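Long-range contacts in type III secretion system effector HopBA1 (Pseudomonas syringae pv. aptata, PDB 5T09), which acts as a virulence factor whose recognition by the Arabidopsis resistance protein RBA1, with enhanced RBA1 self-association, triggers plant cell death: residues V50-E55 and K184-G189; L59-L64 and I211-T216; V77-V82 and Y136-D141; G219-N224 and V233-D238. All blocks are in the same frame, centred on the assembly; numbering follows the deposited sequence.

Contact 1. Residues V50-E55 and K184-G189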
loop_
_atom_site.group_PDB
_atom_site.type_symbol
_atom_site.label_atom_id
_atom_site.label_comp_id
_atom_site.label_asym_id
_atom_site.label_seq_id
_atom_site.Cartn_x
_atom_site.Cartn_y
_atom_site.Cartn_z
ATOM N N VAL A 50 -6.170 0.008 6.780
ATOM C CA VAL A 50 -5.313 1.143 6.463
ATOM C C VAL A 50 -4.856 1.004 5.020
ATOM O O VAL A 50 -4.487 -0.090 4.580
ATOM C CB VAL A 50 -4.095 1.222 7.409
ATOM C CG1 VAL A 50 -3.112 2.295 6.947
ATOM C CG2 VAL A 50 -4.551 1.494 8.838
ATOM N N TYR A 51 -4.880 2.111 4.287
ATOM C CA TYR A 51 -4.344 2.174 2.933
ATOM C C TYR A 51 -3.035 2.947 2.954
ATOM O O TYR A 51 -2.981 4.062 3.483
ATOM C CB TYR A 51 -5.329 2.849 1.977
ATOM C CG TYR A 51 -6.607 2.079 1.740
ATOM C CD1 TYR A 51 -6.690 1.129 0.734
ATOM C CD2 TYR A 51 -7.732 2.305 2.520
ATOM C CE1 TYR A 51 -7.861 0.426 0.508
ATOM C CE2 TYR A 51 -8.902 1.607 2.306
ATOM C CZ TYR A 51 -8.961 0.669 1.299
ATOM O OH TYR A 51 -10.123 -0.027 1.080
ATOM N N ILE A 52 -1.991 2.358 2.380
ATOM C CA ILE A 52 -0.702 3.021 2.215
ATOM C C ILE A 52 -0.596 3.442 0.757
ATOM O O ILE A 52 -0.453 2.597 -0.133
ATOM C CB ILE A 52 0.467 2.114 2.619
ATOM C CG1 ILE A 52 0.380 1.759 4.106
ATOM C CG2 ILE A 52 1.807 2.800 2.315
ATOM C CD1 ILE A 52 1.426 0.756 4.562
ATOM N N GLY A 53 -0.663 4.749 0.509
ATOM C CA GLY A 53 -0.575 5.260 -0.842
ATOM C C GLY A 53 0.854 5.262 -1.338
ATOM O O GLY A 53 1.670 6.080 -0.902
ATOM N N ASP A 54 1.176 4.344 -2.242
ATOM C CA ASP A 54 2.547 4.209 -2.707
ATOM C C ASP A 54 2.895 5.315 -3.689
ATOM O O ASP A 54 2.057 5.753 -4.483
ATOM C CB ASP A 54 2.765 2.854 -3.376
ATOM C CG ASP A 54 4.230 2.505 -3.498
ATOM O OD1 ASP A 54 4.944 2.606 -2.475
ATOM O OD2 ASP A 54 4.671 2.149 -4.611
ATOM N N GLU A 55 4.137 5.773 -3.617
ATOM C CA GLU A 55 4.762 6.568 -4.668
ATOM C C GLU A 55 5.834 5.668 -5.266
ATOM O O GLU A 55 6.884 5.448 -4.652
ATOM C CB GLU A 55 5.348 7.864 -4.122
ATOM C CG GLU A 55 4.347 8.734 -3.384
ATOM C CD GLU A 55 4.926 10.080 -2.998
ATOM O OE1 GLU A 55 5.797 10.591 -3.739
ATOM O OE2 GLU A 55 4.515 10.624 -1.950
ATOM N N LYS A 184 -6.811 -7.197 11.348
ATOM C CA LYS A 184 -6.619 -5.957 10.613
ATOM C C LYS A 184 -5.812 -6.229 9.353
ATOM O O LYS A 184 -5.001 -7.159 9.306
ATOM C CB LYS A 184 -5.903 -4.918 11.474
ATOM C CG LYS A 184 -6.583 -4.665 12.799
ATOM C CD LYS A 184 -5.804 -3.683 13.639
ATOM C CE LYS A 184 -6.560 -3.325 14.901
ATOM N NZ LYS A 184 -5.785 -2.377 15.733
ATOM N N SER A 185 -6.042 -5.405 8.331
ATOM C CA SER A 185 -5.363 -5.534 7.052
ATOM C C SER A 185 -4.838 -4.178 6.604
ATOM O O SER A 185 -5.376 -3.130 6.972
ATOM C CB SER A 185 -6.299 -6.102 5.976
ATOM O OG SER A 185 -5.605 -6.301 4.761
ATOM N N ILE A 186 -3.769 -4.214 5.812
ATOM C CA ILE A 186 -3.240 -3.038 5.137
ATOM C C ILE A 186 -3.274 -3.309 3.642
ATOM O O ILE A 186 -2.884 -4.394 3.193
ATOM C CB ILE A 186 -1.809 -2.704 5.599
ATOM C CG1 ILE A 186 -1.820 -2.273 7.065
ATOM C CG2 ILE A 186 -1.197 -1.606 4.720
ATOM C CD1 ILE A 186 -0.446 -2.162 7.687
ATOM N N VAL A 187 -3.747 -2.328 2.878
ATOM C CA VAL A 187 -3.718 -2.363 1.422
ATOM C C VAL A 187 -2.679 -1.355 0.957
ATOM O O VAL A 187 -2.754 -0.170 1.303
ATOM C CB VAL A 187 -5.101 -2.060 0.821
ATOM C CG1 VAL A 187 -5.008 -1.823 -0.683
ATOM C CG2 VAL A 187 -6.057 -3.198 1.121
ATOM N N TRP A 188 -1.717 -1.827 0.168
ATOM C CA TRP A 188 -0.573 -1.033 -0.269
ATOM C C TRP A 188 -0.611 -0.964 -1.789
ATOM O O TRP A 188 -0.454 -1.985 -2.467
ATOM C CB TRP A 188 0.727 -1.655 0.241
ATOM C CG TRP A 188 1.983 -0.937 -0.144
ATOM C CD1 TRP A 188 2.100 0.333 -0.625
ATOM C CD2 TRP A 188 3.311 -1.462 -0.067
ATOM N NE1 TRP A 188 3.425 0.633 -0.850
ATOM C CE2 TRP A 188 4.187 -0.456 -0.515
ATOM C CE3 TRP A 188 3.843 -2.689 0.340
ATOM C CZ2 TRP A 188 5.567 -0.641 -0.572
ATOM C CZ3 TRP A 188 5.210 -2.870 0.284
ATOM C CH2 TRP A 188 6.057 -1.855 -0.172
ATOM N N GLY A 189 -0.837 0.235 -2.318
ATOM C CA GLY A 189 -0.964 0.424 -3.750
ATOM C C GLY A 189 -0.783 1.882 -4.099
ATOM O O GLY A 189 -0.694 2.749 -3.225
#
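Strand 50-54 runs parallel to strand 184-189 at 19°, their axes 4.7 Å apart at the closest, and Val50 and Ile52 exchange backbone hydrogen bonds with Ser185, Val187 and Gly189. These are two central strands of the parallel β core of this EreA/ChaN-like α/β fold, joined by a long, mostly helical excursion. The ladder ends at Asp54, whose N meets Gly189 O at 2.6 Å on a straight N-H path, although the donor stands well above the carbonyl plane. On the face that carries Tyr51 and Val187, the two side chains lie alongside each other, and the ring atom Tyr51 CD1 comes 3.6 Å from Val187 CB. Tyr51 OH reaches on to the backbone O of Arg206, while the ring touches Pro202 and Met205 of the potassium site. On the face of Val50, Ile52, Ile186 and Trp188, Ile52 CD1 presses on Ile186 CG2 at 3.5 Å, and Ile52 CG2 meets Trp188 CD1 at 3.8 Å. Helix 60-74 packs over this side through Ile65 and Leu72. Trp188 CG is anti to the backbone N (chi1 180°), and its indole turns the CD1-NE1 edge to the neighbouring strand. There Ile52 O lies 3.4 Å from Trp188 CD1, near the ring plane. The Asp54 carboxylate stands 82° from the indole plane, and its other oxygen, OD2, is bonded by His56 ND1. OD1 takes the indole N-H from above the carboxylate plane, with Trp188 NE1 to Asp54 OD1 at 3.0 Å.

Contact 2. Residues L59-L64 and I211-T216; sequences LFIPKL and ISFDLT
Phe213 puts its ring against helix 60-74, and Ile61 supplies the tight side of the contact. Ile61 CG1 sits over the centre of the ring, 3.6 Å from the centroid of Phe213 and 10° off the normal, a CH-pi contact. Ile61 CD1 reaches the rim at Phe213 CD2, 3.5 Å away. With chi1 of -66°, Ile61 CG1 lies anti to its own carbonyl carbon, which places it over the ring. The opposite face of Phe213 is met near its rim by CG2 of Ile211, two residues earlier on the same strand, so the ring is held between two isoleucines. Leu64 CD2 adds an in-plane contact at the edge, 3.8 Å from Phe213 CE1. The pair belongs to the α/β layering of the fold: a helix following strand 49-54 packs on the sheet at strand 209-214, where Phe213 also touches Ile52. The side of Phe60 and Leu215 is looser: Phe60 is partly exposed and meets Phe213 obliquely, ring planes at 72° and centroids 6.0 Å apart, with Phe60 CE2 turned to Phe213 CD1. Leu215, beyond the strand, reaches back with one methyl, its CD2 being 4.0 Å from Phe60 CD2. Leu215 itself lies within an Asx turn, in which Asp214 OD1 accepts both from the backbone N of Thr216 and, on its syn lone pair, from Thr216 OG1.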
loop_
_atom_site.group_PDB
_atom_site.type_symbol
_atom_site.label_atom_id
_atom_site.label_comp_id
_atom_site.label_asym_id
_atom_site.label_seq_id
_atom_site.Cartn_x
_atom_site.Cartn_y
_atom_site.Cartn_z
ATOM N N LEU A 59 12.195 5.114 -2.062
ATOM C CA LEU A 59 12.730 4.106 -1.151
ATOM C C LEU A 59 12.134 4.216 0.249
ATOM O O LEU A 59 12.023 3.207 0.954
ATOM C CB LEU A 59 14.252 4.240 -1.079
ATOM C CG LEU A 59 14.998 4.071 -2.407
ATOM C CD1 LEU A 59 16.414 4.608 -2.309
ATOM C CD2 LEU A 59 15.015 2.614 -2.824
ATOM N N PHE A 60 11.754 5.423 0.675
ATOM C CA PHE A 60 11.334 5.619 2.060
ATOM C C PHE A 60 10.160 4.722 2.430
ATOM O O PHE A 60 10.097 4.207 3.553
ATOM C CB PHE A 60 10.968 7.085 2.296
ATOM C CG PHE A 60 10.353 7.345 3.640
ATOM C CD1 PHE A 60 11.151 7.603 4.744
ATOM C CD2 PHE A 60 8.976 7.330 3.802
ATOM C CE1 PHE A 60 10.590 7.839 5.980
ATOM C CE2 PHE A 60 8.410 7.568 5.038
ATOM C CZ PHE A 60 9.217 7.821 6.128
ATOM N N ILE A 61 9.219 4.528 1.512
ATOM C CA ILE A 61 7.950 3.875 1.826
ATOM C C ILE A 61 8.175 2.388 2.082
ATOM O O ILE A 61 7.770 1.888 3.142
ATOM C CB ILE A 61 6.921 4.131 0.712
ATOM C CG1 ILE A 61 6.574 5.625 0.685
ATOM C CG2 ILE A 61 5.656 3.307 0.931
ATOM C CD1 ILE A 61 5.778 6.077 -0.514
ATOM N N PRO A 62 8.798 1.636 1.169
ATOM C CA PRO A 62 9.067 0.220 1.476
ATOM C C PRO A 62 10.003 0.029 2.659
ATOM O O PRO A 62 9.854 -0.950 3.399
ATOM C CB PRO A 62 9.677 -0.318 0.172
ATOM C CG PRO A 62 10.144 0.884 -0.570
ATOM C CD PRO A 62 9.189 1.978 -0.208
ATOM N N LYS A 63 10.966 0.930 2.862
ATOM C CA LYS A 63 11.808 0.852 4.054
ATOM C C LYS A 63 10.979 1.016 5.319
ATOM O O LYS A 63 11.202 0.318 6.315
ATOM C CB LYS A 63 12.899 1.920 4.003
ATOM C CG LYS A 63 14.095 1.569 3.137
ATOM C CD LYS A 63 15.138 2.689 3.133
ATOM C CE LYS A 63 15.697 2.967 4.527
ATOM N NZ LYS A 63 16.785 3.989 4.503
ATOM N N LEU A 64 10.025 1.948 5.302
ATOM C CA LEU A 64 9.157 2.137 6.459
ATOM C C LEU A 64 8.396 0.859 6.787
ATOM O O LEU A 64 8.299 0.467 7.955
ATOM C CB LEU A 64 8.186 3.288 6.196
ATOM C CG LEU A 64 7.097 3.497 7.252
ATOM C CD1 LEU A 64 7.716 3.753 8.617
ATOM C CD2 LEU A 64 6.184 4.643 6.847
ATOM N N ILE A 211 -3.163 6.716 4.159
ATOM C CA ILE A 211 -1.915 7.394 4.479
ATOM C C ILE A 211 -1.282 7.893 3.188
ATOM O O ILE A 211 -1.251 7.176 2.182
ATOM C CB ILE A 211 -0.944 6.463 5.230
ATOM C CG1 ILE A 211 -1.546 6.049 6.575
ATOM C CG2 ILE A 211 0.421 7.146 5.417
ATOM C CD1 ILE A 211 -0.699 5.072 7.370
ATOM N N SER A 212 -0.778 9.121 3.225
ATOM C CA SER A 212 0.006 9.703 2.148
ATOM C C SER A 212 1.371 10.088 2.698
ATOM O O SER A 212 1.611 10.040 3.907
ATOM C CB SER A 212 -0.690 10.931 1.548
ATOM O OG SER A 212 -0.774 11.975 2.499
ATOM N N PHE A 213 2.272 10.485 1.803
ATOM C CA PHE A 213 3.646 10.776 2.188
ATOM C C PHE A 213 4.077 12.142 1.678
ATOM O O PHE A 213 3.844 12.483 0.515
ATOM C CB PHE A 213 4.590 9.693 1.672
ATOM C CG PHE A 213 4.377 8.372 2.334
ATOM C CD1 PHE A 213 5.000 8.079 3.534
ATOM C CD2 PHE A 213 3.533 7.433 1.775
ATOM C CE1 PHE A 213 4.795 6.866 4.157
ATOM C CE2 PHE A 213 3.324 6.220 2.391
ATOM C CZ PHE A 213 3.955 5.935 3.586
ATOM N N ASP A 214 4.702 12.908 2.564
ATOM C CA ASP A 214 5.340 14.179 2.239
ATOM C C ASP A 214 6.846 13.939 2.285
ATOM O O ASP A 214 7.442 13.874 3.363
ATOM C CB ASP A 214 4.908 15.265 3.220
ATOM C CG ASP A 214 5.739 16.528 3.104
ATOM O OD1 ASP A 214 6.440 16.697 2.083
ATOM O OD2 ASP A 214 5.688 17.355 4.037
ATOM N N LEU A 215 7.458 13.798 1.109
ATOM C CA LEU A 215 8.885 13.531 1.002
ATOM C C LEU A 215 9.696 14.794 0.736
ATOM O O LEU A 215 10.813 14.707 0.217
ATOM C CB LEU A 215 9.142 12.499 -0.099
ATOM C CG LEU A 215 8.343 11.197 0.009
ATOM C CD1 LEU A 215 8.677 10.261 -1.142
ATOM C CD2 LEU A 215 8.587 10.505 1.342
ATOM N N THR A 216 9.163 15.964 1.085
ATOM C CA THR A 216 9.888 17.211 0.885
ATOM C C THR A 216 10.923 17.472 1.968
ATOM O O THR A 216 11.761 18.365 1.797
ATOM C CB THR A 216 8.916 18.396 0.832
ATOM O OG1 THR A 216 8.290 18.570 2.110
ATOM C CG2 THR A 216 7.848 18.178 -0.232
#

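Contact 3. Residues V77-V82 and Y136-D141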
loop_
_atom_site.group_PDB
_atom_site.type_symbol
_atom_site.label_atom_id
_atom_site.label_comp_id
_atom_site.label_asym_id
_atom_site.label_seq_id
_atom_site.Cartn_x
_atom_site.Cartn_y
_atom_site.Cartn_z
ATOM N N VAL A 77 -2.179 -6.452 12.807
ATOM C CA VAL A 77 -2.161 -6.541 11.350
ATOM C C VAL A 77 -1.768 -7.964 10.970
ATOM O O VAL A 77 -0.632 -8.384 11.198
ATOM C CB VAL A 77 -1.200 -5.516 10.734
ATOM C CG1 VAL A 77 -1.175 -5.645 9.210
ATOM C CG2 VAL A 77 -1.595 -4.104 11.147
ATOM N N ASP A 78 -2.710 -8.708 10.391
ATOM C CA ASP A 78 -2.462 -10.074 9.954
ATOM C C ASP A 78 -2.395 -10.220 8.440
ATOM O O ASP A 78 -2.085 -11.315 7.955
ATOM C CB ASP A 78 -3.557 -11.004 10.494
ATOM C CG ASP A 78 -3.635 -10.997 12.009
ATOM O OD1 ASP A 78 -2.570 -11.000 12.659
ATOM O OD2 ASP A 78 -4.761 -10.984 12.548
ATOM N N HIS A 79 -2.658 -9.157 7.686
ATOM C CA HIS A 79 -2.795 -9.262 6.241
ATOM C C HIS A 79 -2.251 -8.004 5.585
ATOM O O HIS A 79 -2.579 -6.890 6.005
ATOM C CB HIS A 79 -4.263 -9.464 5.853
ATOM C CG HIS A 79 -4.481 -9.622 4.382
ATOM N ND1 HIS A 79 -5.503 -8.987 3.711
ATOM C CD2 HIS A 79 -3.815 -10.349 3.455
ATOM C CE1 HIS A 79 -5.455 -9.311 2.431
ATOM N NE2 HIS A 79 -4.439 -10.136 2.248
ATOM N N LEU A 80 -1.426 -8.193 4.556
ATOM C CA LEU A 80 -0.892 -7.101 3.748
ATOM C C LEU A 80 -1.178 -7.413 2.286
ATOM O O LEU A 80 -0.604 -8.349 1.721
ATOM C CB LEU A 80 0.607 -6.918 3.990
ATOM C CG LEU A 80 1.327 -5.921 3.083
ATOM C CD1 LEU A 80 0.802 -4.508 3.289
ATOM C CD2 LEU A 80 2.825 -5.990 3.332
ATOM N N ALA A 81 -2.061 -6.630 1.675
ATOM C CA ALA A 81 -2.490 -6.835 0.298
ATOM C C ALA A 81 -1.855 -5.756 -0.569
ATOM O O ALA A 81 -2.019 -4.560 -0.295
ATOM C CB ALA A 81 -4.014 -6.792 0.209
ATOM N N VAL A 82 -1.122 -6.169 -1.606
ATOM C CA VAL A 82 -0.234 -5.263 -2.328
ATOM C C VAL A 82 -0.559 -5.264 -3.816
ATOM O O VAL A 82 -0.889 -6.306 -4.398
ATOM C CB VAL A 82 1.247 -5.626 -2.099
ATOM C CG1 VAL A 82 1.541 -5.683 -0.608
ATOM C CG2 VAL A 82 1.607 -6.947 -2.782
ATOM N N TYR A 136 0.262 -12.415 6.409
ATOM C CA TYR A 136 -0.066 -12.993 5.109
ATOM C C TYR A 136 0.001 -11.915 4.031
ATOM O O TYR A 136 -0.724 -10.916 4.096
ATOM C CB TYR A 136 -1.454 -13.628 5.171
ATOM C CG TYR A 136 -1.994 -14.141 3.853
ATOM C CD1 TYR A 136 -1.162 -14.744 2.918
ATOM C CD2 TYR A 136 -3.349 -14.042 3.557
ATOM C CE1 TYR A 136 -1.664 -15.216 1.715
ATOM C CE2 TYR A 136 -3.859 -14.516 2.363
ATOM C CZ TYR A 136 -3.013 -15.100 1.446
ATOM O OH TYR A 136 -3.521 -15.568 0.257
ATOM N N VAL A 137 0.881 -12.109 3.049
ATOM C CA VAL A 137 1.073 -11.164 1.954
ATOM C C VAL A 137 0.395 -11.731 0.714
ATOM O O VAL A 137 0.702 -12.850 0.291
ATOM C CB VAL A 137 2.564 -10.905 1.681
ATOM C CG1 VAL A 137 2.732 -9.784 0.667
ATOM C CG2 VAL A 137 3.314 -10.585 2.970
ATOM N N SER A 138 -0.505 -10.957 0.113
ATOM C CA SER A 138 -1.217 -11.403 -1.075
ATOM C C SER A 138 -1.285 -10.264 -2.081
ATOM O O SER A 138 -0.992 -9.106 -1.768
ATOM C CB SER A 138 -2.629 -11.895 -0.732
ATOM O OG SER A 138 -3.459 -10.808 -0.360
ATOM N N GLY A 139 -1.683 -10.610 -3.300
ATOM C CA GLY A 139 -1.774 -9.655 -4.390
ATOM C C GLY A 139 -3.199 -9.200 -4.638
ATOM O O GLY A 139 -4.154 -9.945 -4.416
ATOM N N ILE A 140 -3.334 -7.957 -5.099
ATOM C CA ILE A 140 -4.636 -7.380 -5.418
ATOM C C ILE A 140 -4.786 -7.043 -6.890
ATOM O O ILE A 140 -5.914 -6.772 -7.333
ATOM C CB ILE A 140 -4.914 -6.115 -4.579
ATOM C CG1 ILE A 140 -3.916 -5.013 -4.961
ATOM C CG2 ILE A 140 -4.853 -6.452 -3.105
ATOM C CD1 ILE A 140 -4.060 -3.727 -4.184
ATOM N N ASP A 141 -3.704 -7.034 -7.659
ATOM C CA ASP A 141 -3.759 -6.417 -8.971
ATOM C C ASP A 141 -4.396 -7.353 -9.992
ATOM O O ASP A 141 -4.480 -8.570 -9.805
ATOM C CB ASP A 141 -2.360 -6.010 -9.434
ATOM C CG ASP A 141 -2.391 -4.910 -10.477
ATOM O OD1 ASP A 141 -3.466 -4.296 -10.667
ATOM O OD2 ASP A 141 -1.340 -4.651 -11.099
#
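Strand 136-141 lies parallel to strand 77-82 at 30° and forms the outermost strand on this side of the parallel β core, the helices 90-99, 101-112 and 117-132 making the connection. Tyr136 opens the ladder: its N bonds to Asp78 O, and its O receives Leu80 N at 2.8 Å. Its ring lies alongside that of His79, pointing the same way with planes 30° apart, but the two are slid so far that they barely overlap, Tyr136 CD2 meeting His79 CD2 at 3.7 Å. Tyr136 OH bonds to Glu176 of helix 166-179. Val137 turns to the face of Leu80 and Val82, which helix 117-132 packs against through Leu127 and Ala130. At Ser138 the side chain takes part as well as the backbone. Ser138 OG lies between its backbone N and carbonyl carbon (chi1 70°), and Ser138 OG and His79 NE2 share a hydrogen bond of 2.9 Å at the edge of the imidazole, near its plane. The other ring nitrogen, His79 ND1, has a weak bond to Ser185 OG of the next strand. Gly139 brings its CA to 3.5 Å from Val82 O. Ile140 closes the ladder with its N on Val82 O, and its side chain packs on the neighbouring strand: CG1 comes 3.3 Å from Val82 O, and Ile140 CG2 presses on Ala81 CB at 3.4 Å, a tight carbon contact.

Contact 4. Residues G219-N224 and V233-D238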
loop_
_atom_site.group_PDB
_atom_site.type_symbol
_atom_site.label_atom_id
_atom_site.label_comp_id
_atom_site.label_asym_id
_atom_site.label_seq_id
_atom_site.Cartn_x
_atom_site.Cartn_y
_atom_site.Cartn_z
ATOM N N GLY A 219 7.894 19.441 6.086
ATOM C CA GLY A 219 6.868 19.248 7.084
ATOM C C GLY A 219 7.147 18.071 7.998
ATOM O O GLY A 219 8.157 17.374 7.903
ATOM N N SER A 220 6.210 17.864 8.919
ATOM C CA SER A 220 6.216 16.728 9.823
ATOM C C SER A 220 4.943 15.923 9.614
ATOM O O SER A 220 3.982 16.395 8.998
ATOM C CB SER A 220 6.317 17.177 11.286
ATOM O OG SER A 220 7.436 18.025 11.484
ATOM N N SER A 221 4.947 14.693 10.122
ATOM C CA SER A 221 3.758 13.858 10.042
ATOM C C SER A 221 2.569 14.595 10.643
ATOM O O SER A 221 2.682 15.234 11.692
ATOM C CB SER A 221 3.992 12.534 10.769
ATOM O OG SER A 221 5.124 11.863 10.239
ATOM N N ARG A 222 1.425 14.512 9.969
ATOM C CA ARG A 222 0.310 15.383 10.311
ATOM C C ARG A 222 -0.982 14.825 9.732
ATOM O O ARG A 222 -0.973 13.959 8.855
ATOM C CB ARG A 222 0.549 16.798 9.781
ATOM C CG ARG A 222 0.656 16.840 8.262
ATOM C CD ARG A 222 1.284 18.130 7.767
ATOM N NE ARG A 222 1.318 18.174 6.306
ATOM C CZ ARG A 222 2.347 17.787 5.554
ATOM N NH1 ARG A 222 2.260 17.868 4.233
ATOM N NH2 ARG A 222 3.460 17.321 6.108
ATOM N N ILE A 223 -2.100 15.346 10.240
ATOM C CA ILE A 223 -3.387 15.129 9.594
ATOM C C ILE A 223 -3.441 15.958 8.319
ATOM O O ILE A 223 -2.943 17.089 8.272
ATOM C CB ILE A 223 -4.532 15.490 10.557
ATOM C CG1 ILE A 223 -4.624 14.441 11.668
ATOM C CG2 ILE A 223 -5.866 15.599 9.812
ATOM C CD1 ILE A 223 -5.518 14.829 12.825
ATOM N N ASN A 224 -4.037 15.397 7.270
ATOM C CA ASN A 224 -4.091 16.080 5.984
ATOM C C ASN A 224 -5.238 17.083 5.982
ATOM O O ASN A 224 -6.399 16.707 6.179
ATOM C CB ASN A 224 -4.266 15.085 4.840
ATOM C CG ASN A 224 -4.382 15.773 3.493
ATOM O OD1 ASN A 224 -3.979 16.927 3.337
ATOM N ND2 ASN A 224 -4.943 15.074 2.515
ATOM N N VAL A 233 -0.681 12.418 6.755
ATOM C CA VAL A 233 0.513 12.508 5.926
ATOM C C VAL A 233 1.711 12.165 6.797
ATOM O O VAL A 233 1.902 12.764 7.863
ATOM C CB VAL A 233 0.671 13.910 5.310
ATOM C CG1 VAL A 233 1.776 13.902 4.259
ATOM C CG2 VAL A 233 -0.645 14.391 4.716
ATOM N N ILE A 234 2.507 11.200 6.351
ATOM C CA ILE A 234 3.734 10.808 7.033
ATOM C C ILE A 234 4.891 11.537 6.365
ATOM O O ILE A 234 5.072 11.447 5.143
ATOM C CB ILE A 234 3.934 9.284 6.994
ATOM C CG1 ILE A 234 2.941 8.608 7.946
ATOM C CG2 ILE A 234 5.381 8.911 7.351
ATOM C CD1 ILE A 234 3.016 7.094 7.968
ATOM N N ALA A 235 5.668 12.264 7.162
ATOM C CA ALA A 235 6.825 12.980 6.648
ATOM C C ALA A 235 7.969 12.005 6.410
ATOM O O ALA A 235 8.306 11.204 7.288
ATOM C CB ALA A 235 7.253 14.074 7.626
ATOM N N GLY A 236 8.558 12.066 5.219
ATOM C CA GLY A 236 9.639 11.167 4.866
ATOM C C GLY A 236 10.749 11.843 4.091
ATOM O O GLY A 236 10.766 13.068 3.944
ATOM N N GLU A 237 11.682 11.045 3.584
ATOM C CA GLU A 237 12.838 11.537 2.852
ATOM C C GLU A 237 12.732 11.125 1.392
ATOM O O GLU A 237 12.354 9.989 1.083
ATOM C CB GLU A 237 14.138 10.985 3.440
ATOM C CG GLU A 237 14.255 11.084 4.954
ATOM C CD GLU A 237 15.109 9.975 5.537
ATOM O OE1 GLU A 237 14.681 8.802 5.477
ATOM O OE2 GLU A 237 16.211 10.272 6.042
ATOM N N ASP A 238 13.067 12.048 0.495
ATOM C CA ASP A 238 13.160 11.705 -0.913
ATOM C C ASP A 238 14.428 10.888 -1.156
ATOM O O ASP A 238 15.332 10.833 -0.319
ATOM C CB ASP A 238 13.160 12.970 -1.772
ATOM C CG ASP A 238 12.693 12.711 -3.190
ATOM O OD1 ASP A 238 12.536 11.530 -3.562
ATOM O OD2 ASP A 238 12.488 13.691 -3.936
#
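Arg222 and Val233 form an antiparallel hydrogen-bonded pair, with Arg222 N to Val233 O at 2.8 Å and Val233 N to Arg222 O at 2.6 Å. A third bond carries the pairing past the short strand by way of a side chain: the backbone N of Ala235 donates to Ser221 OG at 3.2 Å. Ser221 OG is anti to the carbonyl carbon (chi1 -57°), and this puts it within reach of Ala235 N. A CA-H...O contact joins in, Ser221 CA lying 3.1 Å from Val233 O. Among the van der Waals contacts, Val233 has the largest part. Its side chain lies alongside that of Arg222, pointing the same way, and Val233 CG1 sits over one face of the guanidinium, towards the rim, 4.0 Å from Arg222 NH1. The other methyl, Val233 CG2, rests on Asn224 CB at 3.7 Å. Farther along, Ala235 CB meets Gly219 O at 3.4 Å. The charged end of Arg222 is fixed from its own segment and from strand 209-214, beyond the hairpin partner. Arg222 NH2 donates to Ser220 O, which lies near the guanidinium plane, and also forms a salt bridge with Asp214 OD2. Asn224 ND2, by contrast, turns to Ser230 O within the connecting loop. Together the segments make a β hairpin, whose strand 232-235 runs antiparallel to strand 209-214 and whose strand 222-223 ends the mixed sheet of this α/β fold.

All four contacts reach one sheet. Contacts 1 and 3 are buried, contact 1 at the centre of the sheet and contact 3 at one edge; contacts 2 and 4 are partly buried. Contacts 1 and 3 are linked where Trp188 N bonds to Ala81 O, and Ala81 N to Ile186 O. Both are parallel ladders with one polar side-chain bond each, indole to carboxylate in contact 1 and imidazole to hydroxyl in contact 3. On the other side of contact 1, strand 209-214 leads to contact 2, a helix-on-sheet contact of purely apolar packing. Contact 4, about 16 Å from contact 1 between centres, is the antiparallel outer margin; it touches contact 2 through Ser212 and Asp214 and mixes backbone pairing with surface polar groups.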